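Local coordinates for protein transcriptional regulator (Bacillus halodurans, PDB 1Z4E) that has the GNAT acetyltransferase fold and probably transfers acyl groups, though it is named as a transcriptional regulator, at residues R8-G13 and L57-N62; E12-Q17 and E64-M69; S83-I88 and L121-T126; L106-I111 and E138-K143. All coordinates share one frame; numbering follows the deposited sequence.

Interaction 1: residues R8-G13 and L57-N62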
loop_
_atom_site.group_PDB
_atom_site.type_symbol
_atom_site.label_atom_id
_atom_site.label_comp_id
_atom_site.label_asym_id
_atom_site.label_seq_id
_atom_site.Cartn_x
_atom_site.Cartn_y
_atom_site.Cartn_z
ATOM N N ARG A 8 -6.125 17.434 -11.143
ATOM C CA ARG A 8 -6.374 18.052 -9.837
ATOM C C ARG A 8 -6.985 17.038 -8.873
ATOM O O ARG A 8 -7.362 15.938 -9.278
ATOM C CB ARG A 8 -7.373 19.198 -9.990
ATOM C CG ARG A 8 -8.717 18.718 -10.577
ATOM C CD ARG A 8 -9.765 19.829 -10.622
ATOM N NE ARG A 8 -10.975 19.406 -11.330
ATOM C CZ ARG A 8 -11.887 18.558 -10.856
ATOM N NH1 ARG A 8 -11.751 18.019 -9.649
ATOM N NH2 ARG A 8 -12.943 18.248 -11.594
ATOM N N GLU A 9 -7.088 17.415 -7.600
ATOM C CA GLU A 9 -7.708 16.530 -6.618
ATOM C C GLU A 9 -9.201 16.491 -6.954
ATOM O O GLU A 9 -9.762 17.475 -7.426
ATOM C CB GLU A 9 -7.517 17.060 -5.189
ATOM C CG GLU A 9 -6.075 17.080 -4.708
ATOM C CD GLU A 9 -5.971 17.336 -3.213
ATOM O OE1 GLU A 9 -6.379 16.458 -2.426
ATOM O OE2 GLU A 9 -5.484 18.417 -2.824
ATOM N N ALA A 10 -9.840 15.354 -6.723
ATOM C CA ALA A 10 -11.262 15.216 -7.011
ATOM C C ALA A 10 -12.110 15.914 -5.948
ATOM O O ALA A 10 -11.645 16.164 -4.836
ATOM C CB ALA A 10 -11.634 13.728 -7.077
ATOM N N THR A 11 -13.349 16.249 -6.298
ATOM C CA THR A 11 -14.272 16.853 -5.332
ATOM C C THR A 11 -15.557 16.019 -5.413
ATOM O O THR A 11 -15.644 15.094 -6.221
ATOM C CB THR A 11 -14.599 18.333 -5.665
ATOM O OG1 THR A 11 -15.377 18.397 -6.864
ATOM C CG2 THR A 11 -13.314 19.138 -5.852
ATOM N N GLU A 12 -16.545 16.338 -4.581
ATOM C CA GLU A 12 -17.799 15.598 -4.578
ATOM C C GLU A 12 -18.473 15.601 -5.947
ATOM O O GLU A 12 -19.159 14.642 -6.321
ATOM C CB GLU A 12 -18.754 16.177 -3.530
ATOM C CG GLU A 12 -18.303 15.953 -2.085
ATOM C CD GLU A 12 -17.214 16.915 -1.639
ATOM O OE1 GLU A 12 -16.829 17.813 -2.428
ATOM O OE2 GLU A 12 -16.746 16.777 -0.494
ATOM N N GLY A 13 -18.260 16.676 -6.698
ATOM C CA GLY A 13 -18.846 16.789 -8.018
ATOM C C GLY A 13 -18.340 15.775 -9.036
ATOM O O GLY A 13 -18.975 15.570 -10.072
ATOM N N LEU A 57 -7.580 11.462 -3.956
ATOM C CA LEU A 57 -8.198 10.973 -5.177
ATOM C C LEU A 57 -7.844 12.047 -6.194
ATOM O O LEU A 57 -8.120 13.236 -5.986
ATOM C CB LEU A 57 -9.714 10.849 -5.011
ATOM C CG LEU A 57 -10.142 9.591 -4.254
ATOM C CD1 LEU A 57 -11.600 9.698 -3.815
ATOM C CD2 LEU A 57 -9.922 8.376 -5.158
ATOM N N ILE A 58 -7.211 11.623 -7.278
ATOM C CA ILE A 58 -6.770 12.529 -8.331
ATOM C C ILE A 58 -7.494 12.219 -9.637
ATOM O O ILE A 58 -7.621 11.053 -10.010
ATOM C CB ILE A 58 -5.257 12.356 -8.585
ATOM C CG1 ILE A 58 -4.490 12.450 -7.259
ATOM C CG2 ILE A 58 -4.779 13.371 -9.601
ATOM C CD1 ILE A 58 -4.694 13.763 -6.504
ATOM N N VAL A 59 -7.960 13.259 -10.327
ATOM C CA VAL A 59 -8.645 13.065 -11.602
ATOM C C VAL A 59 -8.009 13.869 -12.735
ATOM O O VAL A 59 -7.435 14.947 -12.510
ATOM C CB VAL A 59 -10.155 13.460 -11.526
ATOM C CG1 VAL A 59 -10.915 12.489 -10.617
ATOM C CG2 VAL A 59 -10.309 14.903 -11.035
ATOM N N ALA A 60 -8.091 13.309 -13.944
ATOM C CA ALA A 60 -7.604 13.944 -15.164
ATOM C C ALA A 60 -8.901 14.435 -15.803
ATOM O O ALA A 60 -9.857 13.665 -15.946
ATOM C CB ALA A 60 -6.925 12.921 -16.067
ATOM N N CYS A 61 -8.934 15.704 -16.191
ATOM C CA CYS A 61 -10.147 16.288 -16.739
ATOM C C CYS A 61 -10.038 16.902 -18.128
ATOM O O CYS A 61 -9.007 17.463 -18.496
ATOM C CB CYS A 61 -10.649 17.374 -15.783
ATOM S SG CYS A 61 -10.612 16.911 -14.039
ATOM N N ASN A 62 -11.127 16.781 -18.881
ATOM C CA ASN A 62 -11.266 17.362 -20.215
ATOM C C ASN A 62 -12.460 18.280 -19.973
ATOM O O ASN A 62 -13.591 17.966 -20.348
ATOM C CB ASN A 62 -11.621 16.281 -21.245
ATOM C CG ASN A 62 -11.885 16.855 -22.627
ATOM O OD1 ASN A 62 -11.091 17.631 -23.146
ATOM N ND2 ASN A 62 -13.005 16.464 -23.232
HETATM O O HOH W 1 -7.887 14.141 -2.559
#

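Interaction 2: residues E12-Q17 and E64-M69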
loop_
_atom_site.group_PDB
_atom_site.type_symbol
_atom_site.label_atom_id
_atom_site.label_comp_id
_atom_site.label_asym_id
_atom_site.label_seq_id
_atom_site.Cartn_x
_atom_site.Cartn_y
_atom_site.Cartn_z
ATOM N N GLU A 12 -16.545 16.338 -4.581
ATOM C CA GLU A 12 -17.799 15.598 -4.578
ATOM C C GLU A 12 -18.473 15.601 -5.947
ATOM O O GLU A 12 -19.159 14.642 -6.321
ATOM C CB GLU A 12 -18.754 16.177 -3.530
ATOM C CG GLU A 12 -18.303 15.953 -2.085
ATOM C CD GLU A 12 -17.214 16.915 -1.639
ATOM O OE1 GLU A 12 -16.829 17.813 -2.428
ATOM O OE2 GLU A 12 -16.746 16.777 -0.494
ATOM N N GLY A 13 -18.260 16.676 -6.698
ATOM C CA GLY A 13 -18.846 16.789 -8.018
ATOM C C GLY A 13 -18.340 15.775 -9.036
ATOM O O GLY A 13 -18.975 15.570 -10.072
ATOM N N ASP A 14 -17.207 15.137 -8.747
ATOM C CA ASP A 14 -16.625 14.150 -9.660
ATOM C C ASP A 14 -17.004 12.723 -9.285
ATOM O O ASP A 14 -16.801 11.792 -10.075
ATOM C CB ASP A 14 -15.092 14.228 -9.635
ATOM C CG ASP A 14 -14.568 15.624 -9.866
ATOM O OD1 ASP A 14 -15.052 16.293 -10.801
ATOM O OD2 ASP A 14 -13.658 16.048 -9.122
ATOM N N LEU A 15 -17.543 12.554 -8.084
ATOM C CA LEU A 15 -17.867 11.223 -7.580
ATOM C C LEU A 15 -18.706 10.355 -8.498
ATOM O O LEU A 15 -18.395 9.183 -8.687
ATOM C CB LEU A 15 -18.545 11.317 -6.210
ATOM C CG LEU A 15 -18.653 9.982 -5.461
ATOM C CD1 LEU A 15 -17.270 9.343 -5.317
ATOM C CD2 LEU A 15 -19.268 10.220 -4.087
ATOM N N GLU A 16 -19.764 10.921 -9.067
ATOM C CA GLU A 16 -20.632 10.154 -9.957
ATOM C C GLU A 16 -19.845 9.595 -11.144
ATOM O O GLU A 16 -19.971 8.408 -11.489
ATOM C CB GLU A 16 -21.797 11.034 -10.436
ATOM C CG GLU A 16 -22.856 10.318 -11.269
ATOM C CD GLU A 16 -22.513 10.271 -12.746
ATOM O OE1 GLU A 16 -22.011 11.287 -13.264
ATOM O OE2 GLU A 16 -22.762 9.232 -13.393
ATOM N N GLN A 17 -19.024 10.436 -11.768
ATOM C CA GLN A 17 -18.234 9.980 -12.904
ATOM C C GLN A 17 -17.150 8.993 -12.490
ATOM O O GLN A 17 -16.871 8.049 -13.221
ATOM C CB GLN A 17 -17.597 11.164 -13.643
ATOM C CG GLN A 17 -18.596 12.038 -14.376
ATOM C CD GLN A 17 -17.924 13.169 -15.126
ATOM O OE1 GLN A 17 -17.189 12.943 -16.091
ATOM N NE2 GLN A 17 -18.167 14.398 -14.682
ATOM N N GLU A 64 -15.319 19.469 -17.905
ATOM C CA GLU A 64 -16.066 18.802 -16.839
ATOM C C GLU A 64 -16.053 17.283 -16.983
ATOM O O GLU A 64 -16.463 16.559 -16.075
ATOM C CB GLU A 64 -17.510 19.300 -16.817
ATOM C CG GLU A 64 -17.659 20.757 -16.403
ATOM C CD GLU A 64 -19.103 21.223 -16.440
ATOM O OE1 GLU A 64 -19.961 20.556 -15.825
ATOM O OE2 GLU A 64 -19.377 22.260 -17.082
ATOM N N GLU A 65 -15.575 16.802 -18.123
ATOM C CA GLU A 65 -15.523 15.371 -18.375
ATOM C C GLU A 65 -14.305 14.743 -17.704
ATOM O O GLU A 65 -13.161 15.118 -17.987
ATOM C CB GLU A 65 -15.483 15.123 -19.895
ATOM C CG GLU A 65 -15.364 13.665 -20.310
ATOM C CD GLU A 65 -15.344 13.500 -21.824
ATOM O OE1 GLU A 65 -14.478 14.112 -22.490
ATOM O OE2 GLU A 65 -16.196 12.756 -22.347
ATOM N N ILE A 66 -14.545 13.795 -16.806
ATOM C CA ILE A 66 -13.443 13.119 -16.132
ATOM C C ILE A 66 -12.951 12.033 -17.084
ATOM O O ILE A 66 -13.720 11.170 -17.500
ATOM C CB ILE A 66 -13.902 12.458 -14.808
ATOM C CG1 ILE A 66 -14.434 13.524 -13.839
ATOM C CG2 ILE A 66 -12.738 11.700 -14.180
ATOM C CD1 ILE A 66 -13.398 14.573 -13.436
ATOM N N VAL A 67 -11.672 12.071 -17.434
ATOM C CA VAL A 67 -11.144 11.076 -18.354
ATOM C C VAL A 67 -10.121 10.137 -17.736
ATOM O O VAL A 67 -9.584 9.263 -18.418
ATOM C CB VAL A 67 -10.543 11.756 -19.601
ATOM C CG1 VAL A 67 -11.625 12.559 -20.293
ATOM C CG2 VAL A 67 -9.380 12.663 -19.212
ATOM N N GLY A 68 -9.863 10.311 -16.443
ATOM C CA GLY A 68 -8.904 9.458 -15.768
ATOM C C GLY A 68 -8.926 9.692 -14.272
ATOM O O GLY A 68 -9.315 10.763 -13.812
ATOM N N MET A 69 -8.508 8.691 -13.507
ATOM C CA MET A 69 -8.497 8.810 -12.055
ATOM C C MET A 69 -7.503 7.839 -11.428
ATOM O O MET A 69 -7.077 6.870 -12.056
ATOM C CB MET A 69 -9.902 8.502 -11.491
ATOM C CG MET A 69 -10.341 7.037 -11.679
ATOM S SD MET A 69 -12.070 6.617 -11.185
ATOM C CE MET A 69 -11.877 6.517 -9.423
HETATM O O HOH W 2 -16.353 10.562 -17.335
#

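Interaction 3: residues S83-I88 and L121-T126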
loop_
_atom_site.group_PDB
_atom_site.type_symbol
_atom_site.label_atom_id
_atom_site.label_comp_id
_atom_site.label_asym_id
_atom_site.label_seq_id
_atom_site.Cartn_x
_atom_site.Cartn_y
_atom_site.Cartn_z
ATOM N N SER A 83 11.887 6.038 5.364
ATOM C CA SER A 83 11.402 6.718 4.167
ATOM C C SER A 83 9.898 6.624 3.987
ATOM O O SER A 83 9.304 5.575 4.217
ATOM C CB SER A 83 12.038 6.118 2.901
ATOM O OG SER A 83 13.425 6.360 2.820
ATOM N N TRP A 84 9.299 7.731 3.565
ATOM C CA TRP A 84 7.879 7.768 3.265
ATOM C C TRP A 84 7.742 7.166 1.864
ATOM O O TRP A 84 8.635 7.325 1.036
ATOM C CB TRP A 84 7.376 9.211 3.205
ATOM C CG TRP A 84 6.986 9.791 4.518
ATOM C CD1 TRP A 84 7.803 10.048 5.580
ATOM C CD2 TRP A 84 5.676 10.222 4.902
ATOM N NE1 TRP A 84 7.081 10.616 6.604
ATOM C CE2 TRP A 84 5.772 10.733 6.214
ATOM C CE3 TRP A 84 4.427 10.224 4.263
ATOM C CZ2 TRP A 84 4.663 11.247 6.905
ATOM C CZ3 TRP A 84 3.324 10.735 4.949
ATOM C CH2 TRP A 84 3.452 11.239 6.259
ATOM N N ARG A 85 6.638 6.476 1.604
ATOM C CA ARG A 85 6.396 5.901 0.286
ATOM C C ARG A 85 5.038 6.378 -0.190
ATOM O O ARG A 85 4.155 6.667 0.622
ATOM C CB ARG A 85 6.343 4.373 0.331
ATOM C CG ARG A 85 7.551 3.690 0.931
ATOM C CD ARG A 85 7.417 2.187 0.753
ATOM N NE ARG A 85 8.411 1.448 1.520
ATOM C CZ ARG A 85 8.611 0.136 1.414
ATOM N NH1 ARG A 85 7.883 -0.578 0.561
ATOM N NH2 ARG A 85 9.525 -0.463 2.171
ATOM N N ALA A 86 4.879 6.470 -1.504
ATOM C CA ALA A 86 3.604 6.843 -2.090
ATOM C C ALA A 86 3.096 5.579 -2.782
ATOM O O ALA A 86 3.823 4.971 -3.572
ATOM C CB ALA A 86 3.782 7.959 -3.119
ATOM N N THR A 87 1.867 5.175 -2.468
ATOM C CA THR A 87 1.269 4.003 -3.097
ATOM C C THR A 87 0.115 4.474 -3.977
ATOM O O THR A 87 -0.806 5.159 -3.509
ATOM C CB THR A 87 0.712 3.001 -2.055
ATOM O OG1 THR A 87 1.768 2.570 -1.194
ATOM C CG2 THR A 87 0.107 1.786 -2.744
ATOM N N ILE A 88 0.187 4.122 -5.256
ATOM C CA ILE A 88 -0.845 4.468 -6.223
ATOM C C ILE A 88 -1.771 3.272 -6.342
ATOM O O ILE A 88 -1.306 2.130 -6.401
ATOM C CB ILE A 88 -0.237 4.767 -7.601
ATOM C CG1 ILE A 88 0.588 6.051 -7.525
ATOM C CG2 ILE A 88 -1.342 4.886 -8.646
ATOM C CD1 ILE A 88 1.282 6.404 -8.823
ATOM N N LEU A 121 10.133 6.561 -2.618
ATOM C CA LEU A 121 9.772 5.561 -3.608
ATOM C C LEU A 121 8.270 5.568 -3.831
ATOM O O LEU A 121 7.494 6.002 -2.976
ATOM C CB LEU A 121 10.271 4.169 -3.202
ATOM C CG LEU A 121 9.628 3.317 -2.116
ATOM C CD1 LEU A 121 8.276 2.808 -2.588
ATOM C CD2 LEU A 121 10.543 2.133 -1.818
ATOM N N ILE A 122 7.865 5.139 -5.014
ATOM C CA ILE A 122 6.456 5.074 -5.324
ATOM C C ILE A 122 6.211 3.620 -5.710
ATOM O O ILE A 122 7.083 2.968 -6.294
ATOM C CB ILE A 122 6.088 6.092 -6.447
ATOM C CG1 ILE A 122 4.583 6.056 -6.709
ATOM C CG2 ILE A 122 6.882 5.816 -7.696
ATOM C CD1 ILE A 122 4.070 7.315 -7.390
ATOM N N GLN A 123 5.050 3.097 -5.333
ATOM C CA GLN A 123 4.725 1.704 -5.598
ATOM C C GLN A 123 3.254 1.497 -5.908
ATOM O O GLN A 123 2.415 2.369 -5.649
ATOM C CB GLN A 123 5.092 0.858 -4.377
ATOM C CG GLN A 123 4.547 1.447 -3.075
ATOM C CD GLN A 123 4.909 0.633 -1.838
ATOM O OE1 GLN A 123 5.973 0.017 -1.772
ATOM N NE2 GLN A 123 4.028 0.647 -0.843
ATOM N N LEU A 124 2.958 0.337 -6.476
ATOM C CA LEU A 124 1.592 -0.040 -6.804
ATOM C C LEU A 124 1.586 -1.501 -7.219
ATOM O O LEU A 124 2.644 -2.085 -7.486
ATOM C CB LEU A 124 1.034 0.807 -7.954
ATOM C CG LEU A 124 1.549 0.481 -9.361
ATOM C CD1 LEU A 124 0.429 0.636 -10.363
ATOM C CD2 LEU A 124 2.710 1.382 -9.704
ATOM N N THR A 125 0.390 -2.080 -7.264
ATOM C CA THR A 125 0.205 -3.468 -7.671
ATOM C C THR A 125 -0.796 -3.433 -8.811
ATOM O O THR A 125 -1.786 -2.709 -8.742
ATOM C CB THR A 125 -0.373 -4.346 -6.533
ATOM O OG1 THR A 125 -1.489 -3.685 -5.921
ATOM C CG2 THR A 125 0.682 -4.613 -5.479
ATOM N N THR A 126 -0.520 -4.189 -9.866
ATOM C CA THR A 126 -1.411 -4.232 -11.018
ATOM C C THR A 126 -1.831 -5.670 -11.244
ATOM O O THR A 126 -1.008 -6.579 -11.175
ATOM C CB THR A 126 -0.725 -3.704 -12.284
ATOM O OG1 THR A 126 0.481 -4.443 -12.522
ATOM C CG2 THR A 126 -0.394 -2.236 -12.119
HETATM O O HOH W 3 -1.695 -0.543 -6.121
#

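Interaction 4: residues L106-I111 and E138-K143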
loop_
_atom_site.group_PDB
_atom_site.type_symbol
_atom_site.label_atom_id
_atom_site.label_comp_id
_atom_site.label_asym_id
_atom_site.label_seq_id
_atom_site.Cartn_x
_atom_site.Cartn_y
_atom_site.Cartn_z
ATOM N N LEU A 106 -1.351 11.263 -15.825
ATOM C CA LEU A 106 -1.896 11.146 -14.480
ATOM C C LEU A 106 -0.883 10.541 -13.503
ATOM O O LEU A 106 -0.698 11.046 -12.393
ATOM C CB LEU A 106 -3.182 10.307 -14.525
ATOM C CG LEU A 106 -4.103 10.285 -13.309
ATOM C CD1 LEU A 106 -4.513 11.710 -12.920
ATOM C CD2 LEU A 106 -5.333 9.442 -13.649
ATOM N N VAL A 107 -0.219 9.464 -13.909
ATOM C CA VAL A 107 0.765 8.825 -13.043
ATOM C C VAL A 107 2.002 9.713 -12.856
ATOM O O VAL A 107 2.543 9.809 -11.756
ATOM C CB VAL A 107 1.192 7.451 -13.605
ATOM C CG1 VAL A 107 2.308 6.855 -12.759
ATOM C CG2 VAL A 107 -0.004 6.525 -13.634
ATOM N N CYS A 108 2.453 10.362 -13.925
ATOM C CA CYS A 108 3.612 11.245 -13.813
ATOM C C CYS A 108 3.301 12.388 -12.843
ATOM O O CYS A 108 4.154 12.800 -12.058
ATOM C CB CYS A 108 3.991 11.801 -15.188
ATOM S SG CYS A 108 4.796 10.571 -16.258
ATOM N N TRP A 109 2.070 12.886 -12.892
ATOM C CA TRP A 109 1.640 13.968 -12.009
ATOM C C TRP A 109 1.694 13.477 -10.561
ATOM O O TRP A 109 2.199 14.167 -9.665
ATOM C CB TRP A 109 0.207 14.378 -12.355
ATOM C CG TRP A 109 -0.250 15.649 -11.707
ATOM C CD1 TRP A 109 -0.163 16.910 -12.223
ATOM C CD2 TRP A 109 -0.898 15.778 -10.437
ATOM N NE1 TRP A 109 -0.725 17.817 -11.354
ATOM C CE2 TRP A 109 -1.183 17.148 -10.251
ATOM C CE3 TRP A 109 -1.268 14.869 -9.438
ATOM C CZ2 TRP A 109 -1.824 17.631 -9.105
ATOM C CZ3 TRP A 109 -1.906 15.349 -8.300
ATOM C CH2 TRP A 109 -2.178 16.719 -8.145
ATOM N N ALA A 110 1.173 12.275 -10.339
ATOM C CA ALA A 110 1.159 11.673 -9.009
ATOM C C ALA A 110 2.579 11.451 -8.493
ATOM O O ALA A 110 2.848 11.634 -7.307
ATOM C CB ALA A 110 0.400 10.347 -9.042
ATOM N N ILE A 111 3.478 11.045 -9.384
ATOM C CA ILE A 111 4.872 10.814 -9.009
ATOM C C ILE A 111 5.543 12.113 -8.564
ATOM O O ILE A 111 6.309 12.123 -7.598
ATOM C CB ILE A 111 5.676 10.215 -10.179
ATOM C CG1 ILE A 111 5.191 8.792 -10.462
ATOM C CG2 ILE A 111 7.164 10.231 -9.853
ATOM C CD1 ILE A 111 5.862 8.148 -11.653
ATOM N N GLU A 138 6.354 -0.377 -16.741
ATOM C CA GLU A 138 7.769 -0.587 -16.988
ATOM C C GLU A 138 8.267 0.548 -17.877
ATOM O O GLU A 138 9.395 1.018 -17.724
ATOM C CB GLU A 138 8.005 -1.949 -17.653
ATOM C CG GLU A 138 7.807 -3.109 -16.695
ATOM C CD GLU A 138 8.024 -4.462 -17.353
ATOM O OE1 GLU A 138 7.631 -4.615 -18.524
ATOM O OE2 GLU A 138 8.569 -5.369 -16.692
ATOM N N GLN A 139 7.407 1.004 -18.785
ATOM C CA GLN A 139 7.758 2.102 -19.678
ATOM C C GLN A 139 7.992 3.392 -18.890
ATOM O O GLN A 139 8.755 4.256 -19.321
ATOM C CB GLN A 139 6.647 2.316 -20.711
ATOM C CG GLN A 139 6.511 1.176 -21.710
ATOM C CD GLN A 139 5.264 1.302 -22.560
ATOM O OE1 GLN A 139 4.376 2.111 -22.272
ATOM N NE2 GLN A 139 5.185 0.502 -23.608
ATOM N N LEU A 140 7.331 3.522 -17.741
ATOM C CA LEU A 140 7.486 4.707 -16.892
ATOM C C LEU A 140 8.764 4.613 -16.051
ATOM O O LEU A 140 9.273 5.615 -15.552
ATOM C CB LEU A 140 6.271 4.864 -15.973
ATOM C CG LEU A 140 5.020 5.435 -16.645
ATOM C CD1 LEU A 140 3.822 5.310 -15.722
ATOM C CD2 LEU A 140 5.280 6.897 -17.018
ATOM N N GLY A 141 9.282 3.403 -15.898
ATOM C CA GLY A 141 10.494 3.245 -15.115
ATOM C C GLY A 141 10.278 2.409 -13.873
ATOM O O GLY A 141 11.188 2.264 -13.055
ATOM N N PHE A 142 9.075 1.866 -13.718
ATOM C CA PHE A 142 8.780 1.010 -12.573
ATOM C C PHE A 142 9.382 -0.364 -12.839
ATOM O O PHE A 142 9.517 -0.784 -13.995
ATOM C CB PHE A 142 7.269 0.833 -12.387
ATOM C CG PHE A 142 6.584 1.996 -11.724
ATOM C CD1 PHE A 142 6.462 2.048 -10.335
ATOM C CD2 PHE A 142 6.025 3.016 -12.487
ATOM C CE1 PHE A 142 5.787 3.105 -9.715
ATOM C CE2 PHE A 142 5.345 4.082 -11.873
ATOM C CZ PHE A 142 5.229 4.120 -10.484
ATOM N N LYS A 143 9.726 -1.065 -11.767
ATOM C CA LYS A 143 10.277 -2.411 -11.868
ATOM C C LYS A 143 9.325 -3.384 -11.164
ATOM O O LYS A 143 8.891 -3.123 -10.042
ATOM C CB LYS A 143 11.658 -2.480 -11.200
ATOM C CG LYS A 143 12.239 -3.892 -11.143
ATOM C CD LYS A 143 13.610 -3.928 -10.471
ATOM C CE LYS A 143 14.687 -3.269 -11.332
ATOM N NZ LYS A 143 14.921 -3.993 -12.623
#

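Interaction 1: residues R8-G13 and L57-N62
Three backbone hydrogen bonds join the end of strand 6-9 to strand 55-62, antiparallel, at one border of the sheet. R8 and V59 are the hydrogen-bonded pair: V59 N gives to R8 O at 2.9 Å, almost along the C=O axis, and R8 N gives to V59 O at 3.1 Å. Past the strand, A10 N still donates to L57 O at 2.8 Å, from above the carbonyl plane. A10 CB rests on V59 CG1 at 3.8 Å and also meets L57 CB.

The guanidinium of R8 packs across the pair. CG takes the crowded position between N and carbonyl carbon (chi1 59°), and the extended chain runs alongside V59. One guanidinium face lies over V59 CG2, 3.7 Å from NH1, and C61 SG, 3.6 Å from NH2. NH1 bonds E9 O at 3.0 Å and makes a salt bridge to D14. An alanine here would lose the salt bridge, the bond to E9 O and the guanidinium over V59 and C61, and would probably loosen the turn into helix 15-24.

A water links E9 OE1 to L57 N, while E9 OE2 pairs with R113. Backbone hydrogen bonds thus fix the register, and the charges tie this border strand to D14 and to helix 102-116.

Interaction 2: residues E12-Q17 and E64-M69
Strands 55-62 and 65-76 form a beta hairpin, with a classic bulge where V67 and G68 both face A60; the N-terminal part of helix 15-24 docks beside the start of its second strand. One side chain, Q17, does most of the work. Its CG is anti to the carbonyl carbon (chi1 -69°) and the chain runs on extended, so the amide reaches the strand backbone with both OE1 and NE2. There OE1 accepts I66 N at 2.9 Å in a nearly straight bond (175°), the N-H coming from above the plane of the amide carbonyl. NE2 gives to E64 O at 3.1 Å, within the amide plane. A water also donates to Q17 OE1, at 2.8 Å, and to I66 O at 2.7 Å, so OE1 takes two bonds and the amide's rotation is fixed by partners at both its ends. A leucine here would remove both hydrogen bonds to the strand and the one from the water, and would probably leave the helix less firmly docked.

Against the amide, I66 crosses obliquely, its CG1 3.7 Å from Q17 CD. The tip of I66 then meets D14 at about a right angle, CD1 lying 3.6 Å from OD1. D14 itself is held by its OD2, which accepts T11 N and pairs with R8.

The side-chain amide thus stands in for a peptide group, answering backbone N-H and C=O of a strand from a helix.

Interaction 3: residues S83-I88 and L121-T126
The R85 guanidinium carries L121 CD2 over one face, 3.9 Å above its plane and offset toward the rim, while Q123 OE1 sits at its edge, in plane. There R85 NH1 donates to a lone pair of Q123 OE1 at 3.1 Å, with the guanidinium and amide planes 81° apart. At the other end of the amide, Q123 NE2 gives to T87 OG1 at 3.0 Å, again close to its own plane. R85 has further partners in T79, through NH2, and in Y77, through a cation-pi contact; Q123 OE1 also accepts a hydrogen bond from K150 NZ of the second subunit. L121 lies alongside the R85 chain, its CD1 against CD.

These side chains rise from two parallel neighbours, crossing at -29°, the strands of a beta-alpha-beta crossover whose helix is 102-116. A86 N donates to L121 O at 3.0 Å, Q123 N to A86 O at 2.8 Å, and I88 N to Q123 O at 2.9 Å. Next, where a direct bond from T125 N to I88 O would continue the parallel pattern, a water 2.7 Å from I88 O accepts T125 N. This may mark the parting of the two strands between which GNAT relatives bind acetyl-CoA.

On the face toward the helix, I88 CD1 and I122 CD1 press together at 3.3 Å, tighter than normal carbon contact. The far edge of 121-126 pairs antiparallel with a strand of the second subunit.

Interaction 4: residues L106-I111 and E138-K143
V107 O, inside helix 102-116, is the best-held polar atom here, gripped by one bond within its own segment: I111 N, one turn on, donates at 2.8 Å. On the other segment E138 O likewise takes a bond from within, from G141 N at 3.0 Å, part of the Schellman motif that ends helix 133-140. No hydrogen bond crosses between the two segments, so the contact itself is made of hydrocarbon and sulfur.

L140, just before G141, points at helix 102-116 and forks over it. Its CD1 meets V107 CG1 at 3.7 Å, crossing obliquely, and its CD2 meets C108 SG at 3.8 Å. V107 CG1 stands anti to the backbone N (chi1 175°), which turns that methyl out to where it can serve a second partner, the F142 ring. It lies at the edge of the ring, near its plane, 4.2 Å from CE2. I111 comes at the same ring atom tip to tip, its CD1 4.1 Å from F142 CE2.

Between L140 and F142 the positive phi of G141 (116°) turns the chain out of the helix, and a CB there would jam against the carbonyl O of L140. With this turn both neighbours point at the same helix. F142 continues inward onto I122 and L124, and touches M151 of the second subunit. K143 begins a strand that pairs antiparallel with one of that subunit. This is the C-terminal half of a GNAT domain, with the crossover helix on the sheet and the Schellman-capped end of helix 133-140 packed beside it.

Interactions 1 and 2 share E12 and G13 and sit at the strand 6-9 border of the sheet, both partly buried; the R8 to D14 salt bridge joins them. Interactions 3 and 4 are buried: interaction 3 lies at the far border of the sheet, interaction 4 on the helices over it, and they meet where F142 packs on I122 and L124 and I111 on I122. Their chemistry follows their place: backbone pairing in 1 and 3, joined in 3 by an arginine-amide-threonine chain of bonds, a side-chain amide bonded to strand backbone in 2, and purely apolar packing in 4. L106 links the halves by touching I58, A60, G68 and M69. All four also touch the second subunit, interaction 1 through L57.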